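Local coordinates for CdiI immunity protein (PDB 5T87) that binds the CdiA toxin of a contact-dependent growth inhibition system and probably neutralises it, as an immunity protein, at residues A[30-35]-A[64-69]; A[40-45]-A[71-76]; A[84-89]-A[107-112]. All blocks are in the same frame, centred on the assembly; numbering follows the deposited sequence.

In the fold
The chain of CdiI is mainly helical. Helix 25-38 comes first and meets helix 60-76 in contact 1, closing a loop of 28 residues. Contact 2 opens inside that loop, at the start of helix 42-53. It closes a loop of 25 residues further along helix 60-76, so the two cross. They touch where Ile35 packs on Ala45. Contact 3 lies after both and pairs helix 82-91 with helix 96-114, closing a loop of 17 residues. It meets contact 2 through Trp42 on Ala85 and Ala74 on Leu109. Helix 60-76 thus serves contacts 1 and 2 and adjoins contact 3.

Contact 1: residues A[30-35]-A[64-69]; sequences DACLSI and SLAVTC
Two nearly parallel helices, 25-38 and 60-76, pack side by side in this all-helical fold, with helix 42-53 between them in sequence. The axes of segments 30-35 and 64-69 lie 9.3 Å apart, with 8° between their directions. The backbones come closest at Cys32 and Ala66, whose CA atoms are 6.1 Å apart.

The sulfur of Cys69 is the centre of the apolar contact. The CB of Cys69 points toward segment 30-35, and chi1 of -76° sets SG beside its own backbone N, anti to the carbonyl carbon. There SG meets Cys32 CB at 3.8 Å and the methyl Leu33 CD2 at 3.7 Å. The Leu33 side chain leaves its helix obliquely, but its tip turns in to reach this sulfur. The same CD2 lies 4.4 Å from Leu65 CD1, a looser methyl-to-methyl contact. Cys32 SG also has its own apolar neighbour, Ala66 CB at 4.4 Å.

A polar atom also comes near, with Cys69 SG 3.4 Å from Cys32 O. All five touching residues are buried.

Helix 42-53 covers one side, where Val52 packs on Ala66 and Leu49 on Cys69. Helix 16-22 lies behind Ala31. On helix 60-76, Val67 turns to Ala101 and Ala105 of helix 96-114. His46 and Arg39 of the CdiA toxin chain pack on Leu33 and Leu65, so the helix pair also borders the toxin interface.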
ATOM      1  N   ASP A  30       6.557  -4.092  -9.519  1.00 46.55           N
ATOM      2  CA  ASP A  30       5.876  -5.372  -9.541  1.00 46.93           C
ATOM      3  C   ASP A  30       6.435  -6.294  -8.483  1.00 45.27           C
ATOM      4  O   ASP A  30       5.685  -6.957  -7.806  1.00 45.15           O
ATOM      5  CB  ASP A  30       5.978  -6.031 -10.921  1.00 48.98           C
ATOM      6  CG  ASP A  30       5.143  -5.331 -11.965  1.00 49.80           C
ATOM      7  OD1 ASP A  30       4.364  -4.418 -11.613  1.00 49.62           O
ATOM      8  OD2 ASP A  30       5.288  -5.690 -13.150  1.00 52.44           O
ATOM      9  N   ALA A  31       7.753  -6.316  -8.346  1.00 44.57           N
ATOM     10  CA  ALA A  31       8.427  -7.120  -7.312  1.00 44.06           C
ATOM     11  C   ALA A  31       8.012  -6.694  -5.905  1.00 43.26           C
ATOM     12  O   ALA A  31       7.574  -7.527  -5.107  1.00 42.70           O
ATOM     13  CB  ALA A  31       9.932  -7.024  -7.467  1.00 43.79           C
ATOM     14  N   CYS A  32       8.111  -5.397  -5.620  1.00 42.76           N
ATOM     15  CA  CYS A  32       7.639  -4.862  -4.351  1.00 43.25           C
ATOM     16  C   CYS A  32       6.216  -5.264  -4.062  1.00 43.65           C
ATOM     17  O   CYS A  32       5.900  -5.683  -2.966  1.00 44.96           O
ATOM     18  CB  CYS A  32       7.761  -3.346  -4.315  1.00 43.87           C
ATOM     19  SG  CYS A  32       9.493  -2.805  -4.282  1.00 45.73           S
ATOM     20  N   LEU A  33       5.343  -5.162  -5.050  1.00 44.85           N
ATOM     21  CA  LEU A  33       3.950  -5.525  -4.821  1.00 44.68           C
ATOM     22  C   LEU A  33       3.719  -7.027  -4.716  1.00 45.20           C
ATOM     23  O   LEU A  33       2.864  -7.455  -3.940  1.00 46.04           O
ATOM     24  CB  LEU A  33       3.052  -4.924  -5.881  1.00 44.89           C
ATOM     25  CG  LEU A  33       2.782  -3.438  -5.680  1.00 44.71           C
ATOM     26  CD1 LEU A  33       2.168  -2.883  -6.963  1.00 44.55           C
ATOM     27  CD2 LEU A  33       1.885  -3.177  -4.467  1.00 44.92           C
ATOM     28  N   SER A  34       4.475  -7.826  -5.465  1.00 44.88           N
ATOM     29  CA  SER A  34       4.375  -9.274  -5.336  1.00 45.76           C
ATOM     30  C   SER A  34       4.738  -9.709  -3.896  1.00 45.71           C
ATOM     31  O   SER A  34       4.070 -10.565  -3.287  1.00 45.83           O
ATOM     32  CB  SER A  34       5.267  -9.966  -6.358  1.00 46.55           C
ATOM     33  OG  SER A  34       4.941 -11.347  -6.432  1.00 48.73           O
ATOM     34  N   ILE A  35       5.785  -9.087  -3.368  1.00 44.28           N
ATOM     35  CA  ILE A  35       6.162  -9.239  -1.974  1.00 44.11           C
ATOM     36  C   ILE A  35       5.022  -8.788  -1.069  1.00 43.82           C
ATOM     37  O   ILE A  35       4.627  -9.519  -0.160  1.00 44.09           O
ATOM     38  CB  ILE A  35       7.447  -8.439  -1.651  1.00 43.37           C
ATOM     39  CG1 ILE A  35       8.662  -9.121  -2.280  1.00 43.72           C
ATOM     40  CG2 ILE A  35       7.648  -8.299  -0.154  1.00 43.42           C
ATOM     41  CD1 ILE A  35       9.858  -8.208  -2.431  1.00 43.92           C
ATOM     42  N   SER A  64       8.996   5.305  -2.103  1.00 42.83           N
ATOM     43  CA  SER A  64       7.701   5.536  -1.492  1.00 43.47           C
ATOM     44  C   SER A  64       6.788   4.310  -1.603  1.00 42.91           C
ATOM     45  O   SER A  64       6.111   3.937  -0.631  1.00 43.07           O
ATOM     46  CB  SER A  64       7.048   6.768  -2.133  1.00 44.08           C
ATOM     47  OG  SER A  64       5.990   7.256  -1.329  1.00 46.15           O
ATOM     48  N   LEU A  65       6.789   3.676  -2.773  1.00 41.80           N
ATOM     49  CA  LEU A  65       5.992   2.471  -2.984  1.00 41.90           C
ATOM     50  C   LEU A  65       6.413   1.332  -2.027  1.00 42.48           C
ATOM     51  O   LEU A  65       5.568   0.626  -1.439  1.00 41.63           O
ATOM     52  CB  LEU A  65       6.089   2.010  -4.443  1.00 41.16           C
ATOM     53  CG  LEU A  65       5.388   0.679  -4.750  1.00 41.14           C
ATOM     54  CD1 LEU A  65       3.917   0.769  -4.416  1.00 41.34           C
ATOM     55  CD2 LEU A  65       5.591   0.243  -6.187  1.00 41.16           C
ATOM     56  N   ALA A  66       7.725   1.164  -1.882  1.00 42.95           N
ATOM     57  CA  ALA A  66       8.282   0.144  -0.981  1.00 42.95           C
ATOM     58  C   ALA A  66       7.799   0.324   0.458  1.00 42.57           C
ATOM     59  O   ALA A  66       7.466  -0.659   1.135  1.00 43.08           O
ATOM     60  CB  ALA A  66       9.801   0.160  -1.043  1.00 42.68           C
ATOM     61  N   VAL A  67       7.732   1.575   0.912  1.00 41.65           N
ATOM     62  CA  VAL A  67       7.169   1.870   2.230  1.00 41.89           C
ATOM     63  C   VAL A  67       5.703   1.465   2.298  1.00 41.78           C
ATOM     64  O   VAL A  67       5.297   0.785   3.201  1.00 40.98           O
ATOM     65  CB  VAL A  67       7.307   3.356   2.571  1.00 43.13           C
ATOM     66  CG1 VAL A  67       6.499   3.725   3.816  1.00 44.24           C
ATOM     67  CG2 VAL A  67       8.770   3.708   2.773  1.00 43.23           C
ATOM     68  N   THR A  68       4.917   1.890   1.317  1.00 43.02           N
ATOM     69  CA  THR A  68       3.518   1.491   1.216  1.00 43.60           C
ATOM     70  C   THR A  68       3.389  -0.035   1.248  1.00 43.73           C
ATOM     71  O   THR A  68       2.526  -0.571   1.940  1.00 44.51           O
ATOM     72  CB  THR A  68       2.869   2.123  -0.047  1.00 44.29           C
ATOM     73  OG1 THR A  68       2.606   3.504   0.219  1.00 44.95           O
ATOM     74  CG2 THR A  68       1.558   1.447  -0.445  1.00 44.52           C
ATOM     75  N   CYS A  69       4.270  -0.721   0.531  1.00 43.55           N
ATOM     76  CA  CYS A  69       4.332  -2.182   0.574  1.00 43.74           C
ATOM     77  C   CYS A  69       4.629  -2.749   1.966  1.00 43.46           C
ATOM     78  O   CYS A  69       4.092  -3.797   2.336  1.00 42.34           O
ATOM     79  CB  CYS A  69       5.359  -2.707  -0.424  1.00 43.67           C
ATOM     80  SG  CYS A  69       4.742  -2.636  -2.109  1.00 43.54           S
TER

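Contact 2: residues A[40-45]-A[71-76]; sequences DDWEWA and GHLARR
Leu73 carries the apolar part of this contact, and its side chain points from helix 60-76 toward the start of helix 42-53. Its CB lies 3.6 Å from Trp42 CZ3 and also borders CE3, on the six-membered ring of the indole. From CB, chi1 of -78° places CG anti to the carbonyl carbon, beside the backbone N. Beyond CG the methyl CD1 meets Ala45 CB at 3.6 Å. That methyl also lies 4.0 Å from Trp42 CZ3, so it is held between the indole and the alanine. The other methyl, CD2, packs against the backbone oxygen of Ile35. Trp42 has CG anti to its backbone N, and this carries the ring across to Leu73. The backbone N of Ala74 lies at the edge of that ring.

The polar part lies to one side, between Asp40 and Arg76. Arg76 NH1 makes a weak hydrogen bond, 3.5 Å long, to Asp40 OD1 as part of a salt bridge. The guanidinium is held more firmly by Glu39 O, which accepts from NH2, and by Ala36 O, which accepts from NE. Next to Asp40, Asp41 is the N-cap of helix 42-53. Its OD1 accepts from Trp44 N at 3.0 Å, from above the carboxylate plane.

Helix 25-38 lies alongside, with Ala36 on His72. Leu80, in the loop after helix 60-76, touches both Trp42 and Ala74.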
ATOM      1  N   ASP A  40       4.864 -14.527   2.606  1.00 52.08           N
ATOM      2  CA  ASP A  40       4.440 -14.697   4.002  1.00 52.14           C
ATOM      3  C   ASP A  40       5.552 -14.608   5.023  1.00 49.07           C
ATOM      4  O   ASP A  40       5.274 -14.572   6.205  1.00 49.81           O
ATOM      5  CB  ASP A  40       3.719 -16.046   4.167  1.00 54.95           C
ATOM      6  CG  ASP A  40       2.318 -16.036   3.570  1.00 57.63           C
ATOM      7  OD1 ASP A  40       1.789 -14.927   3.332  1.00 60.05           O
ATOM      8  OD2 ASP A  40       1.740 -17.129   3.344  1.00 59.79           O
ATOM      9  N   ASP A  41       6.795 -14.585   4.567  1.00 47.20           N
ATOM     10  CA  ASP A  41       7.972 -14.591   5.428  1.00 45.57           C
ATOM     11  C   ASP A  41       8.356 -13.128   5.703  1.00 44.25           C
ATOM     12  O   ASP A  41       9.129 -12.523   4.947  1.00 44.57           O
ATOM     13  CB  ASP A  41       9.091 -15.359   4.709  1.00 45.51           C
ATOM     14  CG  ASP A  41      10.372 -15.460   5.511  1.00 46.04           C
ATOM     15  OD1 ASP A  41      10.665 -14.646   6.422  1.00 45.43           O
ATOM     16  OD2 ASP A  41      11.141 -16.387   5.196  1.00 47.19           O
ATOM     17  N   TRP A  42       7.792 -12.575   6.779  1.00 42.58           N
ATOM     18  CA  TRP A  42       8.074 -11.218   7.237  1.00 41.88           C
ATOM     19  C   TRP A  42       9.545 -10.819   7.114  1.00 41.66           C
ATOM     20  O   TRP A  42       9.863  -9.819   6.492  1.00 41.27           O
ATOM     21  CB  TRP A  42       7.611 -10.986   8.693  1.00 41.24           C
ATOM     22  CG  TRP A  42       8.094  -9.667   9.193  1.00 41.77           C
ATOM     23  CD1 TRP A  42       9.193  -9.443   9.986  1.00 42.46           C
ATOM     24  CD2 TRP A  42       7.573  -8.367   8.868  1.00 41.94           C
ATOM     25  NE1 TRP A  42       9.364  -8.097  10.195  1.00 42.43           N
ATOM     26  CE2 TRP A  42       8.387  -7.412   9.526  1.00 41.86           C
ATOM     27  CE3 TRP A  42       6.478  -7.914   8.115  1.00 41.92           C
ATOM     28  CZ2 TRP A  42       8.155  -6.042   9.443  1.00 41.74           C
ATOM     29  CZ3 TRP A  42       6.240  -6.543   8.041  1.00 41.64           C
ATOM     30  CH2 TRP A  42       7.075  -5.626   8.705  1.00 41.94           C
ATOM     31  N   GLU A  43      10.434 -11.592   7.712  1.00 42.00           N
ATOM     32  CA  GLU A  43      11.842 -11.216   7.742  1.00 42.57           C
ATOM     33  C   GLU A  43      12.436 -11.148   6.345  1.00 42.84           C
ATOM     34  O   GLU A  43      13.064 -10.163   5.986  1.00 43.65           O
ATOM     35  CB  GLU A  43      12.648 -12.164   8.633  1.00 43.11           C
ATOM     36  CG  GLU A  43      12.297 -12.053  10.113  1.00 43.23           C
ATOM     37  CD  GLU A  43      12.725 -10.749  10.777  1.00 43.84           C
ATOM     38  OE1 GLU A  43      13.635 -10.068  10.277  1.00 42.75           O
ATOM     39  OE2 GLU A  43      12.162 -10.417  11.847  1.00 45.64           O
ATOM     40  N   TRP A  44      12.216 -12.183   5.552  1.00 43.47           N
ATOM     41  CA  TRP A  44      12.689 -12.211   4.163  1.00 43.89           C
ATOM     42  C   TRP A  44      12.153 -11.025   3.348  1.00 43.49           C
ATOM     43  O   TRP A  44      12.895 -10.365   2.628  1.00 43.26           O
ATOM     44  CB  TRP A  44      12.276 -13.532   3.518  1.00 44.53           C
ATOM     45  CG  TRP A  44      12.877 -13.791   2.211  1.00 44.99           C
ATOM     46  CD1 TRP A  44      14.041 -14.464   1.951  1.00 45.84           C
ATOM     47  CD2 TRP A  44      12.344 -13.401   0.950  1.00 45.03           C
ATOM     48  NE1 TRP A  44      14.262 -14.509   0.583  1.00 46.79           N
ATOM     49  CE2 TRP A  44      13.235 -13.863  -0.047  1.00 45.69           C
ATOM     50  CE3 TRP A  44      11.195 -12.706   0.562  1.00 44.44           C
ATOM     51  CZ2 TRP A  44      13.010 -13.653  -1.398  1.00 46.25           C
ATOM     52  CZ3 TRP A  44      10.974 -12.491  -0.781  1.00 44.58           C
ATOM     53  CH2 TRP A  44      11.883 -12.961  -1.748  1.00 45.20           C
ATOM     54  N   ALA A  45      10.859 -10.764   3.482  1.00 42.93           N
ATOM     55  CA  ALA A  45      10.205  -9.687   2.746  1.00 42.77           C
ATOM     56  C   ALA A  45      10.562  -8.275   3.235  1.00 42.72           C
ATOM     57  O   ALA A  45      10.761  -7.377   2.410  1.00 43.25           O
ATOM     58  CB  ALA A  45       8.700  -9.880   2.790  1.00 42.97           C
ATOM     59  N   GLY A  71       3.611  -1.339   4.606  1.00 45.77           N
ATOM     60  CA  GLY A  71       2.257  -1.186   5.133  1.00 47.01           C
ATOM     61  C   GLY A  71       1.365  -2.364   4.825  1.00 47.39           C
ATOM     62  O   GLY A  71       0.581  -2.787   5.671  1.00 48.34           O
ATOM     63  N   HIS A  72       1.495  -2.895   3.615  1.00 47.47           N
ATOM     64  CA  HIS A  72       0.705  -4.045   3.196  1.00 48.31           C
ATOM     65  C   HIS A  72       1.109  -5.294   3.931  1.00 48.28           C
ATOM     66  O   HIS A  72       0.237  -6.047   4.379  1.00 49.36           O
ATOM     67  CB  HIS A  72       0.810  -4.285   1.690  1.00 48.21           C
ATOM     68  CG  HIS A  72       0.236  -3.183   0.874  1.00 48.79           C
ATOM     69  ND1 HIS A  72      -0.933  -2.540   1.217  1.00 50.83           N
ATOM     70  CD2 HIS A  72       0.666  -2.599  -0.266  1.00 49.11           C
ATOM     71  CE1 HIS A  72      -1.203  -1.610   0.320  1.00 50.34           C
ATOM     72  NE2 HIS A  72      -0.244  -1.621  -0.586  1.00 49.44           N
ATOM     73  N   LEU A  73       2.414  -5.530   4.055  1.00 47.81           N
ATOM     74  CA  LEU A  73       2.890  -6.668   4.846  1.00 47.91           C
ATOM     75  C   LEU A  73       2.329  -6.643   6.249  1.00 48.44           C
ATOM     76  O   LEU A  73       1.816  -7.645   6.725  1.00 48.71           O
ATOM     77  CB  LEU A  73       4.394  -6.679   4.953  1.00 47.62           C
ATOM     78  CG  LEU A  73       5.188  -7.174   3.765  1.00 48.38           C
ATOM     79  CD1 LEU A  73       6.651  -7.282   4.180  1.00 48.58           C
ATOM     80  CD2 LEU A  73       4.668  -8.523   3.300  1.00 49.41           C
ATOM     81  N   ALA A  74       2.423  -5.484   6.891  1.00 49.39           N
ATOM     82  CA  ALA A  74       1.940  -5.293   8.258  1.00 51.57           C
ATOM     83  C   ALA A  74       0.457  -5.637   8.402  1.00 53.55           C
ATOM     84  O   ALA A  74       0.052  -6.284   9.369  1.00 54.54           O
ATOM     85  CB  ALA A  74       2.174  -3.858   8.699  1.00 51.84           C
ATOM     86  N   ARG A  75      -0.332  -5.177   7.441  1.00 54.06           N
ATOM     87  CA  ARG A  75      -1.741  -5.521   7.353  1.00 56.15           C
ATOM     88  C   ARG A  75      -1.983  -7.040   7.307  1.00 56.03           C
ATOM     89  O   ARG A  75      -2.914  -7.538   7.942  1.00 56.36           O
ATOM     90  CB  ARG A  75      -2.371  -4.826   6.125  1.00 57.04           C
ATOM     91  CG  ARG A  75      -3.745  -5.340   5.731  1.00 58.63           C
ATOM     92  CD  ARG A  75      -4.448  -4.407   4.758  1.00 59.56           C
ATOM     93  NE  ARG A  75      -3.792  -4.261   3.448  1.00 59.45           N
ATOM     94  CZ  ARG A  75      -3.756  -5.185   2.482  1.00 59.43           C
ATOM     95  NH1 ARG A  75      -4.305  -6.388   2.657  1.00 59.77           N
ATOM     96  NH2 ARG A  75      -3.148  -4.912   1.333  1.00 59.04           N
ATOM     97  N   ARG A  76      -1.141  -7.758   6.568  1.00 55.34           N
ATOM     98  CA  ARG A  76      -1.411  -9.150   6.225  1.00 56.44           C
ATOM     99  C   ARG A  76      -0.829 -10.180   7.161  1.00 57.14           C
ATOM    100  O   ARG A  76      -1.439 -11.225   7.345  1.00 57.68           O
ATOM    101  CB  ARG A  76      -0.914  -9.463   4.813  1.00 56.38           C
ATOM    102  CG  ARG A  76      -1.761  -8.856   3.697  1.00 56.76           C
ATOM    103  CD  ARG A  76      -1.537  -9.582   2.376  1.00 56.74           C
ATOM    104  NE  ARG A  76      -0.112  -9.760   2.104  1.00 55.81           N
ATOM    105  CZ  ARG A  76       0.580 -10.899   2.171  1.00 55.82           C
ATOM    106  NH1 ARG A  76      -0.002 -12.057   2.475  1.00 56.25           N
ATOM    107  NH2 ARG A  76       1.882 -10.871   1.902  1.00 56.30           N
TER

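Contact 3: residues A[84-89]-A[107-112]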
HETATM    1  N   MSE A  84      10.157  -3.549  15.137  1.00 48.43           N
HETATM    2  CA  MSE A  84      11.072  -3.285  14.025  1.00 49.59           C
HETATM    3  C   MSE A  84      10.358  -2.535  12.924  1.00 48.94           C
HETATM    4  O   MSE A  84      10.917  -1.578  12.361  1.00 48.14           O
HETATM    5  CB  MSE A  84      11.704  -4.550  13.458  1.00 51.26           C
HETATM    6  CG  MSE A  84      12.685  -5.190  14.439  1.00 56.40           C
HETATM    7 SE   MSE A  84      14.251  -4.037  14.867  1.00 64.45          SE
HETATM    8  CE  MSE A  84      13.676  -3.474  16.678  1.00 64.08           C
ATOM      9  N   ALA A  85       9.125  -2.950  12.627  1.00 48.52           N
ATOM     10  CA  ALA A  85       8.292  -2.276  11.641  1.00 48.30           C
ATOM     11  C   ALA A  85       8.042  -0.821  12.043  1.00 49.38           C
ATOM     12  O   ALA A  85       8.109   0.087  11.191  1.00 47.70           O
ATOM     13  CB  ALA A  85       6.977  -3.017  11.452  1.00 48.25           C
ATOM     14  N   GLU A  86       7.787  -0.601  13.333  1.00 50.40           N
ATOM     15  CA  GLU A  86       7.471   0.734  13.819  1.00 52.07           C
ATOM     16  C   GLU A  86       8.684   1.673  13.823  1.00 51.51           C
ATOM     17  O   GLU A  86       8.569   2.830  13.401  1.00 51.27           O
ATOM     18  CB  GLU A  86       6.833   0.673  15.198  1.00 55.03           C
ATOM     19  CG  GLU A  86       6.206   1.996  15.604  1.00 57.60           C
ATOM     20  CD  GLU A  86       5.511   1.922  16.938  1.00 61.50           C
ATOM     21  OE1 GLU A  86       6.176   1.586  17.945  1.00 63.72           O
ATOM     22  OE2 GLU A  86       4.295   2.204  16.976  1.00 64.28           O
ATOM     23  N   GLU A  87       9.827   1.184  14.302  1.00 51.88           N
ATOM     24  CA  GLU A  87      11.069   1.980  14.315  1.00 52.88           C
ATOM     25  C   GLU A  87      11.451   2.386  12.896  1.00 50.45           C
ATOM     26  O   GLU A  87      11.888   3.530  12.662  1.00 51.17           O
ATOM     27  CB  GLU A  87      12.236   1.235  15.006  1.00 54.70           C
ATOM     28  CG  GLU A  87      12.248   1.440  16.522  1.00 58.86           C
ATOM     29  CD  GLU A  87      12.986   0.360  17.324  1.00 60.23           C
ATOM     30  OE1 GLU A  87      14.085  -0.084  16.915  1.00 60.70           O
ATOM     31  OE2 GLU A  87      12.464  -0.028  18.393  1.00 60.55           O
ATOM     32  N   PHE A  88      11.274   1.444  11.966  1.00 46.77           N
ATOM     33  CA  PHE A  88      11.474   1.696  10.536  1.00 44.28           C
ATOM     34  C   PHE A  88      10.593   2.831   9.995  1.00 43.73           C
ATOM     35  O   PHE A  88      11.091   3.804   9.429  1.00 42.07           O
ATOM     36  CB  PHE A  88      11.220   0.426   9.739  1.00 42.39           C
ATOM     37  CG  PHE A  88      11.172   0.650   8.273  1.00 42.18           C
ATOM     38  CD1 PHE A  88      12.332   0.958   7.570  1.00 42.49           C
ATOM     39  CD2 PHE A  88       9.961   0.591   7.584  1.00 41.92           C
ATOM     40  CE1 PHE A  88      12.297   1.179   6.206  1.00 42.26           C
ATOM     41  CE2 PHE A  88       9.922   0.802   6.220  1.00 41.38           C
ATOM     42  CZ  PHE A  88      11.092   1.093   5.530  1.00 41.72           C
ATOM     43  N   LEU A  89       9.291   2.720  10.205  1.00 43.81           N
ATOM     44  CA  LEU A  89       8.372   3.716   9.670  1.00 45.81           C
ATOM     45  C   LEU A  89       8.551   5.082  10.332  1.00 47.61           C
ATOM     46  O   LEU A  89       8.451   6.118   9.656  1.00 48.25           O
ATOM     47  CB  LEU A  89       6.930   3.239   9.803  1.00 46.48           C
ATOM     48  CG  LEU A  89       6.580   1.976   9.007  1.00 45.64           C
ATOM     49  CD1 LEU A  89       5.196   1.471   9.388  1.00 46.45           C
ATOM     50  CD2 LEU A  89       6.671   2.223   7.512  1.00 45.55           C
ATOM     51  N   ASP A 107      -0.520   3.997   9.706  1.00 58.70           N
ATOM     52  CA  ASP A 107      -1.968   3.755   9.799  1.00 60.19           C
ATOM     53  C   ASP A 107      -2.255   2.259   9.672  1.00 59.42           C
ATOM     54  O   ASP A 107      -3.017   1.717  10.459  1.00 60.03           O
ATOM     55  CB  ASP A 107      -2.749   4.520   8.706  1.00 61.92           C
ATOM     56  CG  ASP A 107      -2.932   6.013   9.022  1.00 64.47           C
ATOM     57  OD1 ASP A 107      -2.402   6.485  10.052  1.00 64.60           O
ATOM     58  OD2 ASP A 107      -3.620   6.717   8.231  1.00 65.78           O
ATOM     59  N   ASP A 108      -1.628   1.605   8.692  1.00 58.17           N
ATOM     60  CA  ASP A 108      -1.818   0.171   8.459  1.00 57.72           C
ATOM     61  C   ASP A 108      -1.323  -0.658   9.643  1.00 57.56           C
ATOM     62  O   ASP A 108      -2.004  -1.591  10.077  1.00 57.70           O
ATOM     63  CB  ASP A 108      -1.151  -0.280   7.136  1.00 56.62           C
ATOM     64  CG  ASP A 108      -1.803   0.350   5.888  1.00 57.22           C
ATOM     65  OD1 ASP A 108      -2.773   1.135   6.038  1.00 57.99           O
ATOM     66  OD2 ASP A 108      -1.353   0.050   4.754  1.00 56.50           O
ATOM     67  N   LEU A 109      -0.164  -0.289  10.182  1.00 57.91           N
ATOM     68  CA  LEU A 109       0.409  -0.977  11.340  1.00 59.08           C
ATOM     69  C   LEU A 109      -0.489  -0.866  12.570  1.00 62.12           C
ATOM     70  O   LEU A 109      -0.854  -1.879  13.173  1.00 62.17           O
ATOM     71  CB  LEU A 109       1.794  -0.420  11.675  1.00 58.26           C
ATOM     72  CG  LEU A 109       2.635  -1.222  12.674  1.00 58.77           C
ATOM     73  CD1 LEU A 109       2.902  -2.629  12.159  1.00 58.40           C
ATOM     74  CD2 LEU A 109       3.948  -0.511  12.988  1.00 59.47           C
ATOM     75  N   ARG A 110      -0.869   0.365  12.898  1.00 64.25           N
ATOM     76  CA  ARG A 110      -1.654   0.651  14.100  1.00 67.35           C
ATOM     77  C   ARG A 110      -3.041  -0.025  14.091  1.00 68.06           C
ATOM     78  O   ARG A 110      -3.540  -0.445  15.138  1.00 69.98           O
ATOM     79  CB  ARG A 110      -1.809   2.169  14.290  1.00 70.34           C
ATOM     80  CG  ARG A 110      -0.497   2.956  14.422  1.00 73.02           C
ATOM     81  CD  ARG A 110       0.055   2.962  15.839  1.00 77.17           C
ATOM     82  NE  ARG A 110       1.474   3.357  15.946  1.00 79.48           N
ATOM     83  CZ  ARG A 110       1.955   4.606  15.856  1.00 82.17           C
ATOM     84  NH1 ARG A 110       3.268   4.819  16.001  1.00 81.56           N
ATOM     85  NH2 ARG A 110       1.145   5.645  15.607  1.00 83.36           N
ATOM     86  N   ILE A 111      -3.650  -0.136  12.914  1.00 66.91           N
ATOM     87  CA  ILE A 111      -4.987  -0.710  12.779  1.00 68.17           C
ATOM     88  C   ILE A 111      -4.913  -2.233  12.894  1.00 68.38           C
ATOM     89  O   ILE A 111      -5.544  -2.835  13.768  1.00 70.34           O
ATOM     90  CB  ILE A 111      -5.636  -0.318  11.423  1.00 68.33           C
ATOM     91  CG1 ILE A 111      -6.014   1.178  11.397  1.00 69.64           C
ATOM     92  CG2 ILE A 111      -6.837  -1.203  11.099  1.00 69.93           C
ATOM     93  CD1 ILE A 111      -7.322   1.537  12.079  1.00 72.84           C
ATOM     94  N   PHE A 112      -4.152  -2.843  11.994  1.00 66.69           N
ATOM     95  CA  PHE A 112      -4.148  -4.292  11.849  1.00 66.40           C
ATOM     96  C   PHE A 112      -3.343  -5.019  12.907  1.00 66.89           C
ATOM     97  O   PHE A 112      -3.551  -6.210  13.107  1.00 68.28           O
ATOM     98  CB  PHE A 112      -3.667  -4.693  10.444  1.00 65.30           C
ATOM     99  CG  PHE A 112      -4.688  -4.442   9.390  1.00 65.87           C
ATOM    100  CD1 PHE A 112      -5.682  -5.376   9.143  1.00 67.03           C
ATOM    101  CD2 PHE A 112      -4.694  -3.253   8.679  1.00 66.34           C
ATOM    102  CE1 PHE A 112      -6.662  -5.138   8.190  1.00 68.88           C
ATOM    103  CE2 PHE A 112      -5.671  -3.007   7.725  1.00 67.69           C
ATOM    104  CZ  PHE A 112      -6.660  -3.950   7.482  1.00 69.16           C
TER
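Helix segments 84-89 and 107-112 run roughly antiparallel, with 153° between their directions. Their axes come no closer than 10.8 Å, a wide spacing filled by longer side chains. The backbones are nearest at Glu86 and Leu109, whose CA atoms are 7.7 Å apart.

Leu109 bridges the gap. Its CG is anti to the backbone N, and the two methyls divide the opposite surface. CD1 meets Ala85 CB at 4.2 Å. CD2 lies 3.8 Å from Glu86 CB and is equally near Glu86 CA. The same CD2 has Leu89 CD1 as a looser neighbour, so Leu109 touches Ala85, Glu86 and Leu89, which line one face of helix 82-91 over one turn. On that helix, Leu89 also reaches Val67 of helix 60-76.

Helices 82-91 and 96-114 follow each other in the chain and form an alpha-hairpin, the C-terminal part of this all-helical CdiI fold. Helix 96-114 is also part of the toxin interface. Asp108 makes salt bridges to Arg50 and Arg23 of the CdiA toxin chain.

Beside the apolar contact, Glu86 and Arg110 form a salt bridge. Glu86 leaves its helix with CG anti to the backbone N and runs extended beyond CG. Arg110 bends at chi2, -84°, which turns its end toward the glutamate. The arginine grips a single oxygen side-on with two nitrogens. NH1 bonds to Glu86 OE2 at 3.0 Å, and NE bonds to the same OE2 at 3.2 Å. OE2 lies close to the guanidinium plane, while the carboxylate is turned 75° from it. NE meets OE2 nearly along its C-O axis, whereas NH1 comes from above the carboxylate plane.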